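ABC-type transport system, sugar-family extracellular solute-binding protein (Peptoclostridium difficile 630, PDB 6HNI) binds tyrosine, probably as the extracellular lipoprotein receptor of an ABC import system, and has adhesive properties. Local coordinates at residues 196-201 against 225-230; 120-123 against 129-132; 51-56 against 268-273. The protein carries 1 engineered substitution. All coordinates share one frame; numbering follows the deposited sequence.

In the fold
All three contacts belong to the two-lobed fold of a type I periplasmic-binding-protein relative, closed here on a tyrosine. Interaction 1 joins two helices of the lobe built on the 157-163 sheet, while interactions 2 and 3 lie across the chain's centre from it, in the lobe, first in the chain, built on the five-stranded sheet containing strand 24-30. The centres of interactions 2 and 3 are 22 Å apart. The centres of interactions 1 and 2 are 35 Å apart, and those of interactions 1 and 3 are 40 Å apart. Along the chain, interaction 3 spans both others, since helix 258-273 returns to that lobe. The side chain of L121 in interaction 2 is about 8 Å from the bound tyrosine; the side chain of V227 in interaction 1 is about 12 Å from the bound tyrosine.

Interaction 1: residues 196-201 against 225-230; sequences NEVNQG and PIVSKI. With EDO (1,2-ethanediol), chain F.
V198 meets I226 and V227 through one methyl group. The side chain of V198 leaves the backbone toward helix 224-233, and from CB the branch CG1 runs anti to the backbone N (chi1 168°) and does all the touching. Its CG1 lies 3.9 Å from CG2 of V227, whose side chain crosses it at about a right angle, and 4.0 Å from CG2 of I226, which it meets at a slant. The other methyl, CG2, is directed beside the backbone N of V198 and takes no part across this pair. The next residue, N199, lays its amide against the aliphatic end of I230, one turn on from I226, with ND2 4.2 Å from CD1, a contact without a hydrogen bond at the exposed side. An ethanediol, probably from the crystallisation liquor, sits by the other helix: the backbone N of I226 donates to its O1 over 3.2 Å, at an N-H...O angle of 149°. On the buried side V198 and V227 both rest on M161 of strand 157-163. Two neighbouring helices packed side by side over a parallel sheet, sharing a strand residue beneath them, are characteristic of the three-layered alpha/beta lobes of periplasmic-binding-protein folds.

Interaction 2: residues 120-123 against 129-132; sequences GLVK and GTNV
T130 turns its hydroxyl onto the backbone of L121 and so ties together two short pieces of chain that run in nearly opposite directions, 161° apart. The T130 side chain points toward the facing segment, and with chi1 at 66° its OG1 lies between its own backbone N and carbonyl carbon. From there OG1 donates to the O of L121 over 2.8 Å, in the carbonyl plane. The same OG1 accepts from the backbone N of V132, 3.2 Å away, which makes an ST turn; the hydroxyl is therefore gripped on both its donor and its acceptor side, and its rotation is probably fixed. V132 also points toward the other segment and packs across V122 at about a right angle: CG1 of V122 is 4.1 Å from CB of V132. That same V122 methyl comes within 3.6 Å of the O of V132, a carbonyl buried here without a hydrogen-bond partner in the model. CB of L121 adds a second apolar contact, 4.2 Å from CG1 of V132. At the exposed edge, K123 extends its chain alongside G129, with CE 3.5 Å from the O of G129; a water accepts from NZ of K123 and donates to that same O. The contact lies within the connection between strands 108-113 and 132-136 and ends on V132, the first residue of the latter, an outermost strand of the parallel sheet. Helix 93-102 lies against it through F100, which touches L121 and V132, while V132 also reaches I108 and I110 of the neighbouring strand.

Interaction 3: residues 51-56 against 268-273; sequences NGFKDG and MAVKIL
Apolar contacts carry this meeting, with V270 at its centre between N51 and F53. CG2 of V270, anti to the carbonyl carbon, presses on the aliphatic base of N51, 3.5 Å from its CB, and the two side chains cross at about a right angle. The same CG2 also reaches the ring of F53, 4.1 Å from CD2. CG1 of V270, placed anti to the backbone N (chi1 168°), approaches that ring at a slant, 4.1 Å from CE2 of F53. One turn along the helix, L273 brings its CD1 over one face of the ring, 4.2 Å from CE1 of F53 and displaced toward the rim, a placement consistent with a weak CH-pi contact. F53 thus packs against residues on two successive turns of helix 258-273.

No hydrogen bond links the two segments. The amide of N51 passes beside V270, yet its ND2 donates back to the O of A47. G52, with positive phi, is the C-prime residue of a Schellman motif that ends helix 35-50: the N of F53 bonds to the O of L48, and the N of G52 to the O of E49. This reversal sends F53 across toward the other helix. Beyond it, N58 holds the loop through the O of G52 and the N of K54.

The contact lies at the surface, where the end of helix 35-50 and the loop leading to strand 59-65 meet the last turns of helix 258-273. L48 of helix 35-50 completes the cluster, touching F53, A269 and V270.

Interaction 1: residues 196-201 against 225-230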
ATOM      1  N   ASN A 196      12.805  -2.127 -14.574  1.00 15.14           N
ATOM      2  CA  ASN A 196      13.169  -2.574 -15.927  1.00 13.50           C
ATOM      3  C   ASN A 196      12.677  -3.971 -16.229  1.00 13.34           C
ATOM      4  O   ASN A 196      12.581  -4.303 -17.408  1.00 19.61           O
ATOM      5  CB  ASN A 196      14.672  -2.459 -16.120  1.00 15.02           C
ATOM      6  CG  ASN A 196      15.117  -1.037 -16.410  1.00 18.63           C
ATOM      7  OD1 ASN A 196      14.329  -0.193 -16.857  1.00 22.42           O
ATOM      8  ND2 ASN A 196      16.414  -0.773 -16.196  1.00 26.56           N
ATOM      9  N   GLU A 197      12.397  -4.793 -15.231  1.00 13.05           N
ATOM     10  CA  GLU A 197      11.889  -6.157 -15.408  1.00 13.81           C
ATOM     11  C   GLU A 197      10.411  -6.262 -15.592  1.00 12.89           C
ATOM     12  O   GLU A 197       9.927  -7.332 -15.855  1.00 14.65           O
ATOM     13  CB  GLU A 197      12.295  -7.053 -14.241  1.00 15.03           C
ATOM     14  CG  GLU A 197      13.770  -7.315 -14.075  1.00 17.07           C
ATOM     15  CD  GLU A 197      14.100  -7.975 -12.755  1.00 16.77           C
ATOM     16  OE1 GLU A 197      14.421  -9.168 -12.694  1.00 35.91           O
ATOM     17  OE2 GLU A 197      14.060  -7.309 -11.746  1.00 23.34           O
ATOM     18  N   VAL A 198       9.650  -5.178 -15.434  1.00 12.86           N
ATOM     19  CA  VAL A 198       8.202  -5.250 -15.500  1.00 13.15           C
ATOM     20  C   VAL A 198       7.707  -5.739 -16.876  1.00 13.24           C
ATOM     21  O   VAL A 198       6.821  -6.608 -16.932  1.00 14.14           O
ATOM     22  CB  VAL A 198       7.571  -3.892 -15.116  1.00 12.96           C
ATOM     23  CG1 VAL A 198       6.086  -3.822 -15.441  1.00 14.74           C
ATOM     24  CG2 VAL A 198       7.802  -3.643 -13.620  1.00 15.10           C
ATOM     25  N   ASN A 199       8.261  -5.186 -17.963  1.00 13.67           N
ATOM     26  CA  ASN A 199       7.759  -5.506 -19.308  1.00 13.69           C
ATOM     27  C   ASN A 199       7.820  -7.000 -19.562  1.00 13.53           C
ATOM     28  O   ASN A 199       6.787  -7.651 -19.869  1.00 15.50           O
ATOM     29  CB  ASN A 199       8.557  -4.748 -20.342  1.00 14.66           C
ATOM     30  CG  ASN A 199       7.984  -4.885 -21.755  1.00 13.31           C
ATOM     31  OD1 ASN A 199       7.756  -6.009 -22.224  1.00 15.40           O
ATOM     32  ND2 ASN A 199       7.707  -3.757 -22.420  1.00 16.04           N
ATOM     33  N   GLN A 200       8.997  -7.577 -19.376  1.00 13.41           N
ATOM     34  CA  GLN A 200       9.145  -9.010 -19.685  1.00 16.36           C
ATOM     35  C   GLN A 200       8.390  -9.874 -18.650  1.00 14.38           C
ATOM     36  O   GLN A 200       7.902 -10.957 -18.960  1.00 17.92           O
ATOM     37  CB  GLN A 200      10.614  -9.351 -19.710  1.00 18.59           C
ATOM     38  CG  GLN A 200      10.904 -10.728 -20.256  1.00 23.73           C
ATOM     39  CD  GLN A 200      10.751 -11.796 -19.215  1.00 26.16           C
ATOM     40  OE1 GLN A 200      10.861 -11.523 -18.007  1.00 31.36           O
ATOM     41  NE2 GLN A 200      10.526 -13.050 -19.679  1.00 33.68           N
ATOM     42  N   GLY A 201       8.256  -9.363 -17.420  1.00 13.57           N
ATOM     43  CA  GLY A 201       7.545 -10.095 -16.409  1.00 14.96           C
ATOM     44  C   GLY A 201       6.079 -10.278 -16.712  1.00 14.18           C
ATOM     45  O   GLY A 201       5.575 -11.397 -16.676  1.00 16.33           O
ATOM     46  N   PRO A 225       0.496   1.502 -15.051  1.00 13.77           N
ATOM     47  CA  PRO A 225       0.062   1.791 -16.430  1.00 15.42           C
ATOM     48  C   PRO A 225       0.664   0.841 -17.486  1.00 15.16           C
ATOM     49  O   PRO A 225      -0.035   0.523 -18.460  1.00 16.12           O
ATOM     50  CB  PRO A 225       0.488   3.237 -16.625  1.00 15.67           C
ATOM     51  CG  PRO A 225       0.426   3.806 -15.209  1.00 17.07           C
ATOM     52  CD  PRO A 225       0.966   2.707 -14.349  1.00 15.55           C
ATOM     53  N   ILE A 226       1.907   0.423 -17.299  1.00 14.17           N
ATOM     54  CA  ILE A 226       2.541  -0.584 -18.162  1.00 13.06           C
ATOM     55  C   ILE A 226       1.866  -1.946 -18.019  1.00 13.34           C
ATOM     56  O   ILE A 226       1.530  -2.609 -19.029  1.00 14.79           O
ATOM     57  CB  ILE A 226       4.056  -0.708 -17.867  1.00 15.04           C
ATOM     58  CG1 ILE A 226       4.767   0.604 -18.238  1.00 17.70           C
ATOM     59  CG2 ILE A 226       4.689  -1.863 -18.685  1.00 15.55           C
ATOM     60  CD1 ILE A 226       6.208   0.710 -17.801  1.00 19.38           C
ATOM     61  N   VAL A 227       1.673  -2.397 -16.784  1.00 13.39           N
ATOM     62  CA  VAL A 227       1.028  -3.666 -16.522  1.00 14.07           C
ATOM     63  C   VAL A 227      -0.354  -3.706 -17.138  1.00 13.86           C
ATOM     64  O   VAL A 227      -0.697  -4.673 -17.858  1.00 15.33           O
ATOM     65  CB  VAL A 227       0.982  -3.984 -15.021  1.00 15.27           C
ATOM     66  CG1 VAL A 227       0.127  -5.210 -14.734  1.00 17.05           C
ATOM     67  CG2 VAL A 227       2.365  -4.150 -14.465  1.00 14.77           C
ATOM     68  N   SER A 228      -1.116  -2.648 -16.936  1.00 15.01           N
ATOM     69  CA  SER A 228      -2.462  -2.514 -17.469  1.00 14.95           C
ATOM     70  C   SER A 228      -2.501  -2.612 -19.008  1.00 14.68           C
ATOM     71  O   SER A 228      -3.325  -3.332 -19.580  1.00 16.68           O
ATOM     72  CB  SER A 228      -3.094  -1.173 -17.028  1.00 16.89           C
ATOM     73  OG  SER A 228      -4.311  -0.925 -17.729  1.00 18.58           O
ATOM     74  N   LYS A 229      -1.624  -1.875 -19.660  1.00 14.96           N
ATOM     75  CA  LYS A 229      -1.615  -1.803 -21.109  1.00 15.83           C
ATOM     76  C   LYS A 229      -1.386  -3.205 -21.702  1.00 14.45           C
ATOM     77  O   LYS A 229      -2.131  -3.656 -22.587  1.00 18.13           O
ATOM     78  CB  LYS A 229      -0.538  -0.812 -21.588  1.00 18.14           C
ATOM     79  CG  LYS A 229      -0.631  -0.461 -23.038  1.00 20.60           C
ATOM     80  CD  LYS A 229      -1.653   0.595 -23.357  1.00 22.97           C
ATOM     81  CE  LYS A 229      -1.640   0.825 -24.860  1.00 26.48           C
ATOM     82  NZ  LYS A 229      -2.536   1.941 -25.224  1.00 34.95           N
ATOM     83  N   ILE A 230      -0.364  -3.898 -21.210  1.00 13.62           N
ATOM     84  CA  ILE A 230      -0.050  -5.234 -21.732  1.00 13.33           C
ATOM     85  C   ILE A 230      -1.125  -6.266 -21.333  1.00 14.82           C
ATOM     86  O   ILE A 230      -1.532  -7.131 -22.127  1.00 17.29           O
ATOM     87  CB  ILE A 230       1.357  -5.695 -21.293  1.00 13.99           C
ATOM     88  CG1 ILE A 230       2.418  -4.782 -21.940  1.00 16.37           C
ATOM     89  CG2 ILE A 230       1.631  -7.146 -21.688  1.00 14.65           C
ATOM     90  CD1 ILE A 230       3.789  -4.847 -21.347  1.00 16.60           C
TER
HETATM   91  C1  EDO F 405       4.533   3.652 -15.740  1.00 23.37           C
HETATM   92  O1  EDO F 405       3.822   2.464 -15.716  1.00 28.39           O
HETATM   93  C2  EDO F 405       4.023   4.657 -16.750  1.00 43.70           C
HETATM   94  O2  EDO F 405       4.622   4.423 -18.024  1.00 43.96           O

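Interaction 2: residues 120-123 against 129-132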
ATOM      1  N   GLY A 120       9.746  -6.178  11.068  1.00 13.70           N
ATOM      2  CA  GLY A 120      10.668  -5.961  12.190  1.00 14.73           C
ATOM      3  C   GLY A 120      10.448  -4.663  12.967  1.00 13.63           C
ATOM      4  O   GLY A 120      11.310  -4.283  13.725  1.00 18.60           O
ATOM      5  N   LEU A 121       9.315  -4.014  12.737  1.00 12.18           N
ATOM      6  CA  LEU A 121       9.071  -2.650  13.330  1.00 12.69           C
ATOM      7  C   LEU A 121       8.494  -2.682  14.718  1.00 12.97           C
ATOM      8  O   LEU A 121       8.698  -1.699  15.455  1.00 14.47           O
ATOM      9  CB  LEU A 121       8.135  -1.936  12.411  1.00 12.52           C
ATOM     10  CG  LEU A 121       8.651  -1.663  10.961  1.00 12.61           C
ATOM     11  CD1 LEU A 121       7.553  -1.184  10.053  1.00 14.79           C
ATOM     12  CD2 LEU A 121       9.825  -0.691  10.951  1.00 14.17           C
ATOM     13  N   VAL A 122       7.673  -3.663  15.031  1.00 14.48           N
ATOM     14  CA  VAL A 122       6.959  -3.764  16.305  1.00 14.14           C
ATOM     15  C   VAL A 122       7.051  -5.195  16.761  1.00 15.65           C
ATOM     16  O   VAL A 122       7.152  -6.125  15.900  1.00 16.56           O
ATOM     17  CB  VAL A 122       5.499  -3.323  16.161  1.00 13.26           C
ATOM     18  CG1 VAL A 122       5.408  -1.900  15.616  1.00 14.45           C
ATOM     19  CG2 VAL A 122       4.646  -4.242  15.317  1.00 13.30           C
ATOM     20  N   LYS A 123       7.004  -5.415  18.059  1.00 15.80           N
ATOM     21  CA  LYS A 123       7.005  -6.783  18.593  1.00 17.78           C
ATOM     22  C   LYS A 123       5.664  -7.477  18.437  1.00 16.95           C
ATOM     23  O   LYS A 123       5.627  -8.629  18.008  1.00 18.30           O
ATOM     24  CB  LYS A 123       7.418  -6.802  20.033  1.00 19.56           C
ATOM     25  CG  LYS A 123       8.873  -6.386  20.210  1.00 24.43           C
ATOM     26  CD  LYS A 123       9.241  -6.292  21.691  1.00 29.99           C
ATOM     27  CE  LYS A 123      10.563  -5.566  21.835  1.00 37.31           C
ATOM     28  NZ  LYS A 123      11.088  -5.684  23.217  1.00 46.25           N
ATOM     29  N   GLY A 129       6.191  -2.075  21.721  1.00 15.37           N
ATOM     30  CA  GLY A 129       7.389  -2.342  22.474  1.00 18.02           C
ATOM     31  C   GLY A 129       8.667  -1.778  21.872  1.00 17.72           C
ATOM     32  O   GLY A 129       9.763  -2.194  22.254  1.00 22.31           O
ATOM     33  N   THR A 130       8.494  -0.846  20.929  1.00 15.57           N
ATOM     34  CA  THR A 130       9.556  -0.164  20.191  1.00 14.58           C
ATOM     35  C   THR A 130       9.126   1.311  20.079  1.00 14.42           C
ATOM     36  O   THR A 130       8.065   1.699  20.604  1.00 18.20           O
ATOM     37  CB  THR A 130       9.751  -0.749  18.748  1.00 15.12           C
ATOM     38  OG1 THR A 130       8.585  -0.470  17.977  1.00 15.59           O
ATOM     39  CG2 THR A 130      10.005  -2.257  18.790  1.00 16.05           C
ATOM     40  N   ASN A 131       9.895   2.107  19.364  1.00 13.12           N
ATOM     41  CA  ASN A 131       9.543   3.483  19.074  1.00 12.37           C
ATOM     42  C   ASN A 131       8.605   3.682  17.883  1.00 11.81           C
ATOM     43  O   ASN A 131       8.508   4.772  17.335  1.00 13.47           O
ATOM     44  CB  ASN A 131      10.777   4.390  18.927  1.00 13.21           C
ATOM     45  CG  ASN A 131      11.730   3.965  17.780  1.00 14.38           C
ATOM     46  OD1 ASN A 131      12.115   2.803  17.732  1.00 15.77           O
ATOM     47  ND2 ASN A 131      12.179   4.917  16.980  1.00 13.37           N
ATOM     48  N   VAL A 132       7.934   2.605  17.466  1.00 12.33           N
ATOM     49  CA  VAL A 132       7.080   2.625  16.285  1.00 11.96           C
ATOM     50  C   VAL A 132       5.633   2.251  16.604  1.00 11.67           C
ATOM     51  O   VAL A 132       5.399   1.274  17.286  1.00 14.05           O
ATOM     52  CB  VAL A 132       7.582   1.608  15.218  1.00 11.85           C
ATOM     53  CG1 VAL A 132       6.737   1.719  13.971  1.00 13.98           C
ATOM     54  CG2 VAL A 132       9.049   1.905  14.925  1.00 12.68           C
TER
HETATM   55  O   HOH W   1       9.532  -3.585  24.694  1.00 45.69           O

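Interaction 3: residues 51-56 against 268-273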
ATOM      1  N   ASN A  51      -6.999  19.136  14.391  1.00 16.59           N
ATOM      2  CA  ASN A  51      -6.624  19.069  15.777  1.00 18.36           C
ATOM      3  C   ASN A  51      -5.749  20.243  16.249  1.00 18.10           C
ATOM      4  O   ASN A  51      -5.226  20.209  17.353  1.00 23.91           O
ATOM      5  CB  ASN A  51      -5.987  17.730  16.072  1.00 18.31           C
ATOM      6  CG  ASN A  51      -7.010  16.622  16.161  1.00 17.04           C
ATOM      7  OD1 ASN A  51      -7.513  16.339  17.236  1.00 21.73           O
ATOM      8  ND2 ASN A  51      -7.270  15.932  15.037  1.00 17.02           N
ATOM      9  N   GLY A  52      -5.632  21.259  15.398  1.00 17.48           N
ATOM     10  CA  GLY A  52      -4.979  22.501  15.721  1.00 19.40           C
ATOM     11  C   GLY A  52      -3.494  22.562  15.478  1.00 20.32           C
ATOM     12  O   GLY A  52      -2.836  23.479  15.965  1.00 25.12           O
ATOM     13  N   PHE A  53      -2.968  21.615  14.674  1.00 21.16           N
ATOM     14  CA  PHE A  53      -1.547  21.576  14.367  1.00 20.45           C
ATOM     15  C   PHE A  53      -1.374  21.927  12.912  1.00 19.03           C
ATOM     16  O   PHE A  53      -1.744  21.157  12.033  1.00 21.80           O
ATOM     17  CB  PHE A  53      -0.978  20.207  14.648  1.00 22.50           C
ATOM     18  CG  PHE A  53      -0.926  19.871  16.095  1.00 19.82           C
ATOM     19  CD1 PHE A  53       0.149  20.277  16.862  1.00 24.99           C
ATOM     20  CD2 PHE A  53      -1.945  19.160  16.684  1.00 20.77           C
ATOM     21  CE1 PHE A  53       0.205  19.943  18.208  1.00 27.44           C
ATOM     22  CE2 PHE A  53      -1.892  18.818  18.021  1.00 25.75           C
ATOM     23  CZ  PHE A  53      -0.813  19.191  18.775  1.00 25.90           C
ATOM     24  N   LYS A  54      -0.827  23.101  12.676  1.00 21.47           N
ATOM     25  CA  LYS A  54      -0.856  23.707  11.360  1.00 22.66           C
ATOM     26  C   LYS A  54       0.572  24.061  10.930  1.00 21.19           C
ATOM     27  O   LYS A  54       1.308  24.732  11.670  1.00 23.45           O
ATOM     28  CB  LYS A  54      -1.797  24.922  11.436  1.00 25.77           C
ATOM     29  CG  LYS A  54      -1.755  25.877  10.267  1.00 35.29           C
ATOM     30  CD  LYS A  54      -1.984  25.200   8.932  1.00 39.88           C
ATOM     31  CE  LYS A  54      -2.109  26.233   7.821  1.00 45.89           C
ATOM     32  NZ  LYS A  54      -3.448  26.893   7.847  1.00 51.35           N
ATOM     33  N   ASP A  55       0.957  23.600   9.742  1.00 22.04           N
ATOM     34  CA  ASP A  55       2.310  23.842   9.171  1.00 20.91           C
ATOM     35  C   ASP A  55       2.526  25.341   9.018  1.00 25.59           C
ATOM     36  O   ASP A  55       1.633  26.059   8.551  1.00 26.46           O
ATOM     37  CB  ASP A  55       2.464  23.165   7.794  1.00 24.92           C
ATOM     38  CG  ASP A  55       3.906  23.181   7.283  1.00 27.06           C
ATOM     39  OD1 ASP A  55       4.859  23.152   8.100  1.00 26.18           O
ATOM     40  OD2 ASP A  55       4.107  23.201   6.038  1.00 37.17           O
ATOM     41  N   GLY A  56       3.691  25.810   9.443  1.00 23.69           N
ATOM     42  CA  GLY A  56       3.968  27.230   9.425  1.00 23.33           C
ATOM     43  C   GLY A  56       3.460  27.957  10.663  1.00 24.55           C
ATOM     44  O   GLY A  56       3.735  29.165  10.813  1.00 31.56           O
ATOM     45  N   MET A 268      -3.230   9.652  15.740  1.00 12.65           N
ATOM     46  CA  MET A 268      -2.270   9.054  16.616  1.00 13.17           C
ATOM     47  C   MET A 268      -1.067   9.961  16.804  1.00 13.27           C
ATOM     48  O   MET A 268      -0.518  10.071  17.912  1.00 15.12           O
ATOM     49  CB  MET A 268      -1.805   7.703  15.995  1.00 12.24           C
ATOM     50  CG  MET A 268      -2.932   6.715  15.908  1.00 12.47           C
ATOM     51  SD  MET A 268      -2.631   5.184  14.994  1.00 17.32           S
ATOM     52  CE  MET A 268      -1.721   4.327  16.237  1.00 20.30           C
ATOM     53  N   ALA A 269      -0.697  10.720  15.773  1.00 13.82           N
ATOM     54  CA  ALA A 269       0.338  11.766  15.907  1.00 14.72           C
ATOM     55  C   ALA A 269      -0.006  12.800  16.942  1.00 14.80           C
ATOM     56  O   ALA A 269       0.874  13.251  17.683  1.00 16.72           O
ATOM     57  CB  ALA A 269       0.637  12.481  14.592  1.00 15.77           C
ATOM     58  N   VAL A 270      -1.256  13.239  16.905  1.00 14.04           N
ATOM     59  CA  VAL A 270      -1.725  14.261  17.879  1.00 13.41           C
ATOM     60  C   VAL A 270      -1.434  13.738  19.285  1.00 15.25           C
ATOM     61  O   VAL A 270      -0.898  14.487  20.161  1.00 19.09           O
ATOM     62  CB  VAL A 270      -3.233  14.512  17.648  1.00 15.25           C
ATOM     63  CG1 VAL A 270      -3.825  15.309  18.797  1.00 15.92           C
ATOM     64  CG2 VAL A 270      -3.454  15.309  16.365  1.00 16.50           C
ATOM     65  N   LYS A 271      -1.781  12.492  19.546  1.00 14.79           N
ATOM     66  CA  LYS A 271      -1.523  11.860  20.837  1.00 15.09           C
ATOM     67  C   LYS A 271      -0.070  11.855  21.248  1.00 15.40           C
ATOM     68  O   LYS A 271       0.302  12.178  22.400  1.00 17.92           O
ATOM     69  CB  LYS A 271      -2.127  10.472  20.951  1.00 16.47           C
ATOM     70  CG  LYS A 271      -3.620  10.403  20.729  1.00 18.85           C
ATOM     71  CD  LYS A 271      -4.102   8.970  20.812  1.00 22.13           C
ATOM     72  CE  LYS A 271      -5.585   8.887  20.665  1.00 26.92           C
ATOM     73  NZ  LYS A 271      -6.007   7.471  20.609  1.00 31.42           N
ATOM     74  N   ILE A 272       0.810  11.470  20.313  1.00 16.70           N
ATOM     75  CA  ILE A 272       2.238  11.456  20.572  1.00 16.43           C
ATOM     76  C   ILE A 272       2.788  12.869  20.841  1.00 18.21           C
ATOM     77  O   ILE A 272       3.529  13.074  21.810  1.00 22.72           O
ATOM     78  CB  ILE A 272       3.004  10.759  19.392  1.00 17.52           C
ATOM     79  CG1 ILE A 272       2.503   9.319  19.218  1.00 21.94           C
ATOM     80  CG2 ILE A 272       4.493  10.837  19.634  1.00 22.81           C
ATOM     81  CD1 ILE A 272       2.465   8.437  20.442  1.00 25.49           C
ATOM     82  N   LEU A 273       2.370  13.845  20.035  1.00 17.08           N
ATOM     83  CA  LEU A 273       2.786  15.230  20.232  1.00 18.61           C
ATOM     84  C   LEU A 273       2.335  15.783  21.595  1.00 23.29           C
ATOM     85  O   LEU A 273       3.049  16.576  22.194  1.00 26.23           O
ATOM     86  CB  LEU A 273       2.301  16.109  19.078  1.00 20.88           C
ATOM     87  CG  LEU A 273       2.912  15.785  17.697  1.00 21.40           C
ATOM     88  CD1 LEU A 273       2.233  16.608  16.631  1.00 25.55           C
ATOM     89  CD2 LEU A 273       4.424  16.002  17.692  1.00 24.11           C
TER